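Local coordinates for SH2 domain-containing protein 3C (Homo sapiens, PDB 3T6G), which acts as an adapter in cell adhesion and migration signalling, with a C-terminal Cdc25-homology domain whose closed form cannot carry out canonical exchange but is required for binding BCAR1, at residues 84-89 against 93-98; 63-68 against 204-209; 126-131 against 164-169; 116-121 against 312-317. The protein carries 2 engineered substitutions. One frame throughout, in Å; residues are numbered along the deposited sequence.

Overall arrangement
All four contacts lie within the helical Ras-GEF (Cdc25-homology) domain and form two pairs on opposite sides of the chain's centre. Contacts 1 and 2 have centres about 11 Å apart and touch: Met84 CE lies 3.8 Å from Ile67 CD1. Contacts 3 and 4 are also about 11 Å apart between centres. Glu315 of contact 4 joins them, with OE2 2.6 Å from Thr166 OG1 in a probable hydrogen bond. Between the pairs, the centres of contacts 2 and 3 are about 29 Å apart. Contacts 2 and 4 cross along the sequence. Contact 1 reaches the other protein of the assembly through Glu85, Thr88 and Leu89.

Contact 1: residues 84-89 against 93-98; sequences MELLTL and RQLRLD
Arg96 reaches over to the backbone of Leu87 and Leu89 and binds both carbonyls with the end of its guanidinium group. NH1 bonds to Leu87 O at 2.5 Å, though the exact length is doubtful. It comes from above the plane of that carbonyl, while the oxygen itself lies near the guanidinium plane. NH1 also bonds to Leu89 O at 3.0 Å. NH2 reaches the same oxygen at 3.2 Å, from the same face of the carbonyl. Leu89 O is therefore held by two nitrogens. A bend of the arginine chain at chi3 (-61°) brings the group round to these acceptors. Its NE forms a salt bridge with Glu217, which helps to fix the rotation of the group.

The two carbonyls belong to a type I beta turn from Leu86 to Leu89, which follows the short helix 83-86. The arginine thus ties this turn to the first turn of helix 93-115 in the Ras-GEF domain. Just before the turn, Glu85 points away from helix 93-115 and forms a salt bridge with a basic side chain of the other protein.

The rest is apolar. Leu87 CB rests 3.9 Å from Arg96 CG, on the aliphatic part of the arginine. Leu95 points toward the turn, and its CD2 methyl lies 4.1 Å from Leu87 CB. The same methyl meets Leu86 CD2, also at 4.1 Å.

Contact 2: residues 63-68 against 204-209; sequences LVARIL and TTFPHV
Ala65 and Ile67 meet Phe206 where helix 50-64 ends. A Schellman motif closes the helix there, with Arg66 in a positive-phi conformation between the two touching residues. Phe206 lies in the loop before helix 210-215, so the contact joins parts of the Ras-GEF domain far apart in sequence.

One interaction is CH-pi. Ile67 CD1 sits over a face of the Phe206 ring, 4.1 Å from its centroid and 18° off the normal. It is shifted toward CG, from which it is 3.9 Å. Phe206 CG lies opposite its own backbone N (chi1 -166°), which swings the ring toward the helix end.

Other contacts are apolar. Ala65 CB approaches the ring obliquely and lies 3.7 Å from Phe206 CE1. Met84 also touches the phenylalanine, and Phe146 stacks with it. A serine in place of Phe206 would probably leave the Ile67 methyl and Phe146 without their aromatic partner and open a gap beside Ala65.

The last kind is a methyl against a carbonyl. The same Ile67 CD1 also comes within 3.5 Å of Thr205 O, and Ile67 CG2 lies 3.9 Å from that oxygen.

Contact 3: residues 126-131 against 164-169; sequences ALLHKT and EQTWVT
Two helices of the Ras-GEF domain, 121-140 and 164-173, pack here through Leu128 on the first and Trp167 on the second. Leu128 points toward the other helix, and its CD2 methyl is centred over the six-membered ring of the tryptophan. The methyl is 3.5 Å from the ring centroid and only 5° off the normal, a well-aligned CH-pi contact. All six atoms of that ring are almost equally far from the methyl, with CE2 nearest at 3.6 Å. The second methyl, CD1, lies above the ring plane but beyond the rim, 3.8 Å from Trp167 CZ2. The two side chains cross at about a right angle.

The contact joins the two helices in a domain without strands: one leucine methyl is centred on the aromatic face and the other hangs past its rim. Leu155 of helix 145-155 and Leu170 of helix 164-173 also touch Leu128. The indole is fixed at its NE1 too, which is hydrogen-bonded to Ile160 O in the short helix 158-161. Were Trp167 an alanine, Leu128 CD2 would probably lose the face it sits on, and the Ile160 carbonyl its indole donor.

Thr166 adds a smaller contact, with its CG2 methyl 3.9 Å from Leu128 CD2. With OG1 beside the backbone N (chi1 -48°), CG2 is left anti to that N and faces Leu128. The hydroxyl is held by Arg124 and Glu315.

Contact 4: residues 116-121 against 312-317; sequences GSTGSA and HKLEPA. Engineered in segment 116-121: Ser117 (natural residue Cys).
Thr118 and Leu314 make the close part of this contact. The Thr118 CG2 methyl meets the Leu314 CD1 methyl at 3.6 Å, and the two side chains cross at about a right angle. The threonine methyl lies opposite its own carbonyl carbon, with OG1 set between the backbone N and that carbon (chi1 53°). Leu314 has chi1 of -113°, away from the staggered positions, and its end leans toward the loop. Arg124 of helix 121-140 also touches this leucine.

The contact sets the end of helix 296-314 against the loop joining helices 93-115 and 121-140, near the C-terminal end of the chain. The loop has an inverse gamma turn centred on Ser117, an engineered residue that replaces a natural cysteine. The turn carries a weak bond of 3.0 Å from Thr118 N to Gly116 O.

Although its methyl is packed, Thr118 is exposed to solvent. Toward Ala121 the fit is loose: Ala121 CB comes only within 4.4 Å of Glu315 OE2. That buried carboxylate has firmer partners. Besides Thr166, OE2 has a salt bridge with Arg124. OE1 accepts from Gln165 N at the start of helix 164-173, where the helix dipole would probably favour the negative charge.

Contact 1: residues 84-89 against 93-98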
# COMPACT_ATOMS: atom_id res chain seq x y z
N MET A 84 0.08 -4.77 9.44
CA MET A 84 -0.23 -5.48 8.21
C MET A 84 -1.67 -5.92 8.26
O MET A 84 -2.38 -5.84 7.25
CB MET A 84 0.70 -6.68 8.00
CG MET A 84 2.13 -6.33 7.55
SD MET A 84 2.25 -5.30 6.06
CE MET A 84 2.28 -3.67 6.77
N GLU A 85 -2.08 -6.40 9.43
CA GLU A 85 -3.46 -6.82 9.65
C GLU A 85 -4.36 -5.60 9.66
O GLU A 85 -5.41 -5.58 9.02
CB GLU A 85 -3.60 -7.58 10.96
CG GLU A 85 -5.02 -7.93 11.32
CD GLU A 85 -5.08 -9.16 12.21
OE1 GLU A 85 -4.00 -9.65 12.60
OE2 GLU A 85 -6.21 -9.64 12.51
N LEU A 86 -3.91 -4.55 10.33
CA LEU A 86 -4.72 -3.34 10.46
C LEU A 86 -5.14 -2.76 9.11
O LEU A 86 -6.23 -2.22 8.98
CB LEU A 86 -4.02 -2.26 11.30
CG LEU A 86 -4.89 -1.01 11.44
CD1 LEU A 86 -6.19 -1.37 12.16
CD2 LEU A 86 -4.22 0.15 12.15
N LEU A 87 -4.28 -2.86 8.10
CA LEU A 87 -4.58 -2.18 6.83
C LEU A 87 -5.55 -2.92 5.89
O LEU A 87 -5.87 -2.40 4.82
CB LEU A 87 -3.30 -1.71 6.11
CG LEU A 87 -2.13 -2.67 5.97
CD1 LEU A 87 -2.46 -3.73 4.96
CD2 LEU A 87 -0.90 -1.91 5.56
N THR A 88 -6.01 -4.10 6.29
CA THR A 88 -7.09 -4.78 5.60
C THR A 88 -8.45 -4.40 6.19
O THR A 88 -9.48 -4.55 5.55
CB THR A 88 -6.97 -6.30 5.70
OG1 THR A 88 -7.38 -6.72 7.01
CG2 THR A 88 -5.54 -6.76 5.44
N LEU A 89 -8.44 -3.93 7.43
CA LEU A 89 -9.66 -3.64 8.17
C LEU A 89 -10.22 -2.25 7.87
O LEU A 89 -9.49 -1.37 7.44
CB LEU A 89 -9.43 -3.80 9.67
CG LEU A 89 -9.42 -5.24 10.16
CD1 LEU A 89 -9.94 -6.12 9.06
CD2 LEU A 89 -8.04 -5.67 10.56
N ARG A 93 -8.15 2.55 7.74
CA ARG A 93 -8.17 3.57 6.69
C ARG A 93 -7.04 4.62 6.84
O ARG A 93 -6.37 4.97 5.87
CB ARG A 93 -9.55 4.22 6.60
CG ARG A 93 -9.57 5.59 5.95
CD ARG A 93 -10.93 5.90 5.30
NE ARG A 93 -10.78 6.21 3.88
CZ ARG A 93 -10.72 7.44 3.39
NH1 ARG A 93 -10.81 8.50 4.20
NH2 ARG A 93 -10.57 7.62 2.08
N GLN A 94 -6.83 5.12 8.05
CA GLN A 94 -5.85 6.18 8.25
C GLN A 94 -4.39 5.70 8.01
O GLN A 94 -3.59 6.41 7.42
CB GLN A 94 -6.01 6.81 9.62
CG GLN A 94 -5.30 8.13 9.73
CD GLN A 94 -5.72 9.10 8.64
OE1 GLN A 94 -4.91 9.47 7.78
NE2 GLN A 94 -6.98 9.52 8.67
N LEU A 95 -4.09 4.50 8.50
CA LEU A 95 -2.86 3.82 8.21
C LEU A 95 -2.65 3.78 6.69
O LEU A 95 -1.65 4.29 6.18
CB LEU A 95 -2.88 2.40 8.80
CG LEU A 95 -1.52 1.72 8.55
CD1 LEU A 95 -0.35 2.61 9.09
CD2 LEU A 95 -1.44 0.29 9.12
N ARG A 96 -3.61 3.18 5.98
CA ARG A 96 -3.55 3.11 4.52
C ARG A 96 -3.27 4.47 3.87
O ARG A 96 -2.48 4.58 2.92
CB ARG A 96 -4.85 2.55 3.95
CG ARG A 96 -4.95 1.04 3.94
CD ARG A 96 -6.21 0.61 3.18
NE ARG A 96 -7.42 1.14 3.82
CZ ARG A 96 -8.17 0.44 4.65
NH1 ARG A 96 -7.85 -0.82 4.94
NH2 ARG A 96 -9.24 0.98 5.22
N LEU A 97 -3.92 5.52 4.37
CA LEU A 97 -3.69 6.82 3.78
C LEU A 97 -2.27 7.32 4.09
O LEU A 97 -1.63 7.89 3.22
CB LEU A 97 -4.76 7.82 4.21
CG LEU A 97 -6.16 7.55 3.65
CD1 LEU A 97 -7.10 8.65 4.07
CD2 LEU A 97 -6.12 7.46 2.14
N ASP A 98 -1.79 7.08 5.32
CA ASP A 98 -0.44 7.48 5.72
C ASP A 98 0.63 6.77 4.89
O ASP A 98 1.60 7.40 4.47
CB ASP A 98 -0.17 7.18 7.20
CG ASP A 98 -0.87 8.13 8.11
OD1 ASP A 98 -1.24 9.24 7.63
OD2 ASP A 98 -1.06 7.78 9.30

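Contact 2: residues 63-68 against 204-209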
# COMPACT_ATOMS: atom_id res chain seq x y z
N LEU A 63 8.54 1.06 11.05
CA LEU A 63 8.00 1.70 12.25
C LEU A 63 6.64 2.30 11.90
O LEU A 63 5.69 2.20 12.67
CB LEU A 63 8.96 2.77 12.80
CG LEU A 63 10.11 2.26 13.70
CD1 LEU A 63 11.26 3.28 13.90
CD2 LEU A 63 9.58 1.85 15.08
N VAL A 64 6.56 2.92 10.72
CA VAL A 64 5.38 3.65 10.31
C VAL A 64 4.27 2.66 10.00
O VAL A 64 3.10 2.89 10.28
CB VAL A 64 5.63 4.49 9.05
CG1 VAL A 64 4.31 4.96 8.43
CG2 VAL A 64 6.54 5.69 9.37
N ALA A 65 4.66 1.54 9.41
CA ALA A 65 3.70 0.53 9.01
C ALA A 65 3.30 -0.37 10.18
O ALA A 65 2.56 -1.32 10.00
CB ALA A 65 4.30 -0.32 7.92
N ARG A 66 3.84 -0.09 11.37
CA ARG A 66 3.63 -0.96 12.53
C ARG A 66 4.00 -2.40 12.28
O ARG A 66 3.24 -3.31 12.60
CB ARG A 66 2.18 -0.85 13.04
CG ARG A 66 1.86 0.61 13.24
CD ARG A 66 0.51 0.84 13.75
NE ARG A 66 0.07 2.16 13.34
CZ ARG A 66 -1.10 2.67 13.68
NH1 ARG A 66 -1.94 1.95 14.42
NH2 ARG A 66 -1.43 3.89 13.26
N ILE A 67 5.19 -2.60 11.73
CA ILE A 67 5.84 -3.91 11.71
C ILE A 67 6.87 -3.98 12.85
O ILE A 67 7.16 -5.06 13.37
CB ILE A 67 6.51 -4.16 10.33
CG1 ILE A 67 5.41 -4.40 9.28
CG2 ILE A 67 7.48 -5.35 10.37
CD1 ILE A 67 5.91 -4.31 7.85
N LEU A 68 7.40 -2.81 13.24
CA LEU A 68 8.32 -2.72 14.37
C LEU A 68 7.86 -1.62 15.31
O LEU A 68 7.09 -0.75 14.91
CB LEU A 68 9.75 -2.37 13.92
CG LEU A 68 10.64 -3.34 13.14
CD1 LEU A 68 11.86 -2.57 12.66
CD2 LEU A 68 11.05 -4.55 13.95
N THR A 204 11.14 -11.85 3.63
CA THR A 204 10.29 -10.67 3.58
C THR A 204 10.14 -9.97 4.92
O THR A 204 10.08 -10.59 5.99
CB THR A 204 8.90 -11.01 3.03
OG1 THR A 204 9.05 -11.73 1.80
CG2 THR A 204 8.12 -9.75 2.77
N THR A 205 9.97 -8.66 4.82
CA THR A 205 10.16 -7.75 5.92
C THR A 205 9.09 -6.71 5.77
O THR A 205 8.66 -6.09 6.74
CB THR A 205 11.56 -7.10 5.73
OG1 THR A 205 12.43 -7.42 6.84
CG2 THR A 205 11.46 -5.61 5.52
N PHE A 206 8.66 -6.52 4.54
CA PHE A 206 7.57 -5.60 4.24
C PHE A 206 6.99 -5.96 2.88
O PHE A 206 7.53 -5.58 1.86
CB PHE A 206 8.09 -4.18 4.24
CG PHE A 206 7.02 -3.16 4.28
CD1 PHE A 206 7.26 -1.92 4.83
CD2 PHE A 206 5.76 -3.44 3.79
CE1 PHE A 206 6.28 -0.97 4.88
CE2 PHE A 206 4.77 -2.48 3.83
CZ PHE A 206 5.04 -1.25 4.36
N PRO A 207 5.86 -6.69 2.88
CA PRO A 207 5.30 -7.32 1.69
C PRO A 207 4.74 -6.28 0.75
O PRO A 207 4.65 -5.09 1.11
CB PRO A 207 4.14 -8.12 2.27
CG PRO A 207 3.63 -7.21 3.36
CD PRO A 207 4.89 -6.64 3.98
N HIS A 208 4.36 -6.71 -0.45
CA HIS A 208 3.79 -5.79 -1.43
C HIS A 208 2.31 -5.53 -1.07
O HIS A 208 1.47 -6.42 -1.20
CB HIS A 208 3.98 -6.38 -2.84
CG HIS A 208 3.65 -5.42 -3.94
ND1 HIS A 208 3.99 -4.09 -3.90
CD2 HIS A 208 3.00 -5.61 -5.12
CE1 HIS A 208 3.56 -3.49 -5.00
NE2 HIS A 208 2.96 -4.39 -5.76
N VAL A 209 2.00 -4.32 -0.61
CA VAL A 209 0.65 -4.00 -0.17
C VAL A 209 0.10 -2.76 -0.89
O VAL A 209 -1.00 -2.31 -0.58
CB VAL A 209 0.56 -3.72 1.39
CG1 VAL A 209 1.14 -4.85 2.20
CG2 VAL A 209 1.26 -2.42 1.76

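Contact 3: residues 126-131 against 164-169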
# COMPACT_ATOMS: atom_id res chain seq x y z
N ALA A 126 25.50 8.47 -12.61
CA ALA A 126 26.07 7.76 -11.46
C ALA A 126 25.12 7.76 -10.25
O ALA A 126 24.98 6.76 -9.55
CB ALA A 126 27.41 8.36 -11.09
N LEU A 127 24.48 8.90 -10.01
CA LEU A 127 23.42 9.00 -9.01
C LEU A 127 22.21 8.12 -9.35
O LEU A 127 21.65 7.44 -8.49
CB LEU A 127 22.99 10.46 -8.86
CG LEU A 127 21.89 10.70 -7.81
CD1 LEU A 127 22.10 9.79 -6.61
CD2 LEU A 127 21.85 12.15 -7.38
N LEU A 128 21.79 8.15 -10.62
CA LEU A 128 20.75 7.25 -11.12
C LEU A 128 21.16 5.80 -10.88
O LEU A 128 20.35 4.96 -10.51
CB LEU A 128 20.51 7.49 -12.61
CG LEU A 128 19.33 6.81 -13.31
CD1 LEU A 128 18.03 7.41 -12.82
CD2 LEU A 128 19.42 6.92 -14.85
N HIS A 129 22.44 5.49 -11.07
CA HIS A 129 22.88 4.11 -10.94
C HIS A 129 22.79 3.67 -9.49
O HIS A 129 22.56 2.50 -9.19
CB HIS A 129 24.31 3.94 -11.48
CG HIS A 129 24.92 2.60 -11.19
ND1 HIS A 129 24.38 1.42 -11.65
CD2 HIS A 129 26.01 2.26 -10.46
CE1 HIS A 129 25.12 0.41 -11.22
NE2 HIS A 129 26.11 0.89 -10.50
N LYS A 130 22.95 4.64 -8.60
CA LYS A 130 22.95 4.37 -7.18
C LYS A 130 21.52 4.24 -6.68
O LYS A 130 21.22 3.41 -5.82
CB LYS A 130 23.69 5.48 -6.44
CG LYS A 130 23.98 5.15 -4.99
CD LYS A 130 24.29 6.40 -4.21
CE LYS A 130 24.57 6.05 -2.77
NZ LYS A 130 24.53 7.28 -1.96
N THR A 131 20.62 5.07 -7.21
CA THR A 131 19.20 4.88 -6.93
C THR A 131 18.74 3.46 -7.29
O THR A 131 18.03 2.82 -6.52
CB THR A 131 18.36 5.88 -7.69
OG1 THR A 131 18.81 7.20 -7.38
CG2 THR A 131 16.92 5.74 -7.27
N GLU A 164 17.25 11.77 -21.29
CA GLU A 164 17.83 10.86 -22.25
C GLU A 164 19.34 10.82 -22.14
O GLU A 164 19.95 9.74 -22.19
CB GLU A 164 17.42 11.26 -23.66
CG GLU A 164 17.67 10.16 -24.68
CD GLU A 164 17.43 10.63 -26.08
OE1 GLU A 164 17.71 9.87 -27.02
OE2 GLU A 164 16.97 11.79 -26.23
N GLN A 165 19.95 12.00 -22.01
CA GLN A 165 21.39 12.08 -21.82
C GLN A 165 21.80 11.22 -20.64
O GLN A 165 22.77 10.46 -20.74
CB GLN A 165 21.85 13.53 -21.59
CG GLN A 165 21.84 14.42 -22.84
CD GLN A 165 22.53 15.76 -22.60
OE1 GLN A 165 23.67 15.81 -22.13
NE2 GLN A 165 21.83 16.85 -22.89
N THR A 166 21.05 11.32 -19.53
CA THR A 166 21.35 10.55 -18.32
C THR A 166 21.22 9.04 -18.55
O THR A 166 22.11 8.27 -18.18
CB THR A 166 20.47 10.98 -17.12
OG1 THR A 166 20.47 12.42 -17.00
CG2 THR A 166 20.98 10.37 -15.83
N TRP A 167 20.12 8.61 -19.17
CA TRP A 167 19.93 7.18 -19.46
C TRP A 167 20.93 6.58 -20.46
O TRP A 167 21.44 5.48 -20.25
CB TRP A 167 18.48 6.89 -19.90
CG TRP A 167 17.57 7.09 -18.79
CD1 TRP A 167 16.89 8.23 -18.49
CD2 TRP A 167 17.27 6.15 -17.75
NE1 TRP A 167 16.17 8.05 -17.34
CE2 TRP A 167 16.39 6.78 -16.86
CE3 TRP A 167 17.67 4.83 -17.49
CZ2 TRP A 167 15.88 6.14 -15.72
CZ3 TRP A 167 17.16 4.19 -16.37
CH2 TRP A 167 16.28 4.85 -15.50
N VAL A 168 21.20 7.30 -21.55
CA VAL A 168 22.21 6.86 -22.50
C VAL A 168 23.54 6.66 -21.77
O VAL A 168 24.17 5.60 -21.88
CB VAL A 168 22.42 7.87 -23.64
CG1 VAL A 168 23.75 7.61 -24.32
CG2 VAL A 168 21.27 7.81 -24.64
N THR A 169 23.96 7.67 -21.01
CA THR A 169 25.22 7.57 -20.30
C THR A 169 25.20 6.51 -19.18
O THR A 169 26.26 5.95 -18.87
CB THR A 169 25.76 8.96 -19.86
OG1 THR A 169 26.63 8.83 -18.73
CG2 THR A 169 24.65 9.89 -19.53

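Contact 4: residues 116-121 against 312-317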
# COMPACT_ATOMS: atom_id res chain seq x y z
N GLY A 116 18.30 17.39 -8.83
CA GLY A 116 19.13 18.36 -8.14
C GLY A 116 20.60 18.15 -8.47
O GLY A 116 21.46 18.99 -8.16
N SER A 117 20.89 17.02 -9.09
CA SER A 117 22.25 16.69 -9.51
C SER A 117 22.57 17.39 -10.85
O SER A 117 22.54 16.77 -11.92
CB SER A 117 22.41 15.18 -9.63
OG SER A 117 23.64 14.85 -10.27
N THR A 118 22.88 18.68 -10.76
CA THR A 118 23.01 19.53 -11.93
C THR A 118 24.42 19.58 -12.50
O THR A 118 24.68 20.35 -13.41
CB THR A 118 22.56 20.97 -11.62
OG1 THR A 118 23.26 21.45 -10.47
CG2 THR A 118 21.05 21.02 -11.37
N GLY A 119 25.34 18.78 -11.98
CA GLY A 119 26.71 18.85 -12.42
C GLY A 119 26.81 18.53 -13.90
O GLY A 119 27.39 19.29 -14.68
N SER A 120 26.23 17.40 -14.27
CA SER A 120 26.28 16.95 -15.65
C SER A 120 25.52 15.65 -15.77
O SER A 120 25.28 14.97 -14.78
CB SER A 120 27.73 16.75 -16.09
OG SER A 120 28.35 15.69 -15.38
N ALA A 121 25.14 15.29 -16.99
CA ALA A 121 24.44 14.04 -17.21
C ALA A 121 25.29 12.92 -16.66
O ALA A 121 24.78 11.89 -16.22
CB ALA A 121 24.16 13.85 -18.70
N HIS A 312 13.30 19.88 -17.53
CA HIS A 312 13.45 20.53 -18.82
C HIS A 312 14.62 21.48 -18.85
O HIS A 312 15.24 21.66 -19.89
CB HIS A 312 12.17 21.25 -19.23
CG HIS A 312 11.24 20.41 -20.05
ND1 HIS A 312 10.30 19.57 -19.48
CD2 HIS A 312 11.12 20.27 -21.39
CE1 HIS A 312 9.63 18.96 -20.44
NE2 HIS A 312 10.11 19.36 -21.61
N LYS A 313 14.90 22.10 -17.70
CA LYS A 313 16.05 22.98 -17.54
C LYS A 313 17.31 22.15 -17.65
O LYS A 313 18.30 22.57 -18.27
CB LYS A 313 16.04 23.65 -16.17
CG LYS A 313 14.99 24.73 -16.01
CD LYS A 313 15.56 26.13 -16.22
CE LYS A 313 14.52 27.20 -15.90
NZ LYS A 313 15.06 28.59 -15.94
N LEU A 314 17.27 20.98 -17.04
CA LEU A 314 18.40 20.07 -17.06
C LEU A 314 18.67 19.60 -18.48
O LEU A 314 19.71 19.91 -19.06
CB LEU A 314 18.14 18.89 -16.15
CG LEU A 314 19.03 18.80 -14.92
CD1 LEU A 314 19.40 20.18 -14.40
CD2 LEU A 314 18.35 17.98 -13.86
N GLU A 315 17.73 18.85 -19.05
CA GLU A 315 17.84 18.39 -20.44
C GLU A 315 16.65 18.88 -21.25
O GLU A 315 15.64 18.19 -21.33
CB GLU A 315 17.97 16.86 -20.51
CG GLU A 315 19.03 16.29 -19.56
CD GLU A 315 19.24 14.80 -19.73
OE1 GLU A 315 18.87 14.26 -20.79
OE2 GLU A 315 19.78 14.16 -18.79
N PRO A 316 16.77 20.07 -21.87
CA PRO A 316 15.71 20.70 -22.67
C PRO A 316 15.21 19.82 -23.82
O PRO A 316 16.01 19.07 -24.41
CB PRO A 316 16.39 21.95 -23.24
CG PRO A 316 17.47 22.26 -22.24
CD PRO A 316 17.98 20.91 -21.82
N ALA A 317 13.91 19.92 -24.12
CA ALA A 317 13.26 19.11 -25.15
C ALA A 317 13.35 19.68 -26.58
O ALA A 317 13.69 18.96 -27.51
CB ALA A 317 11.79 18.87 -24.77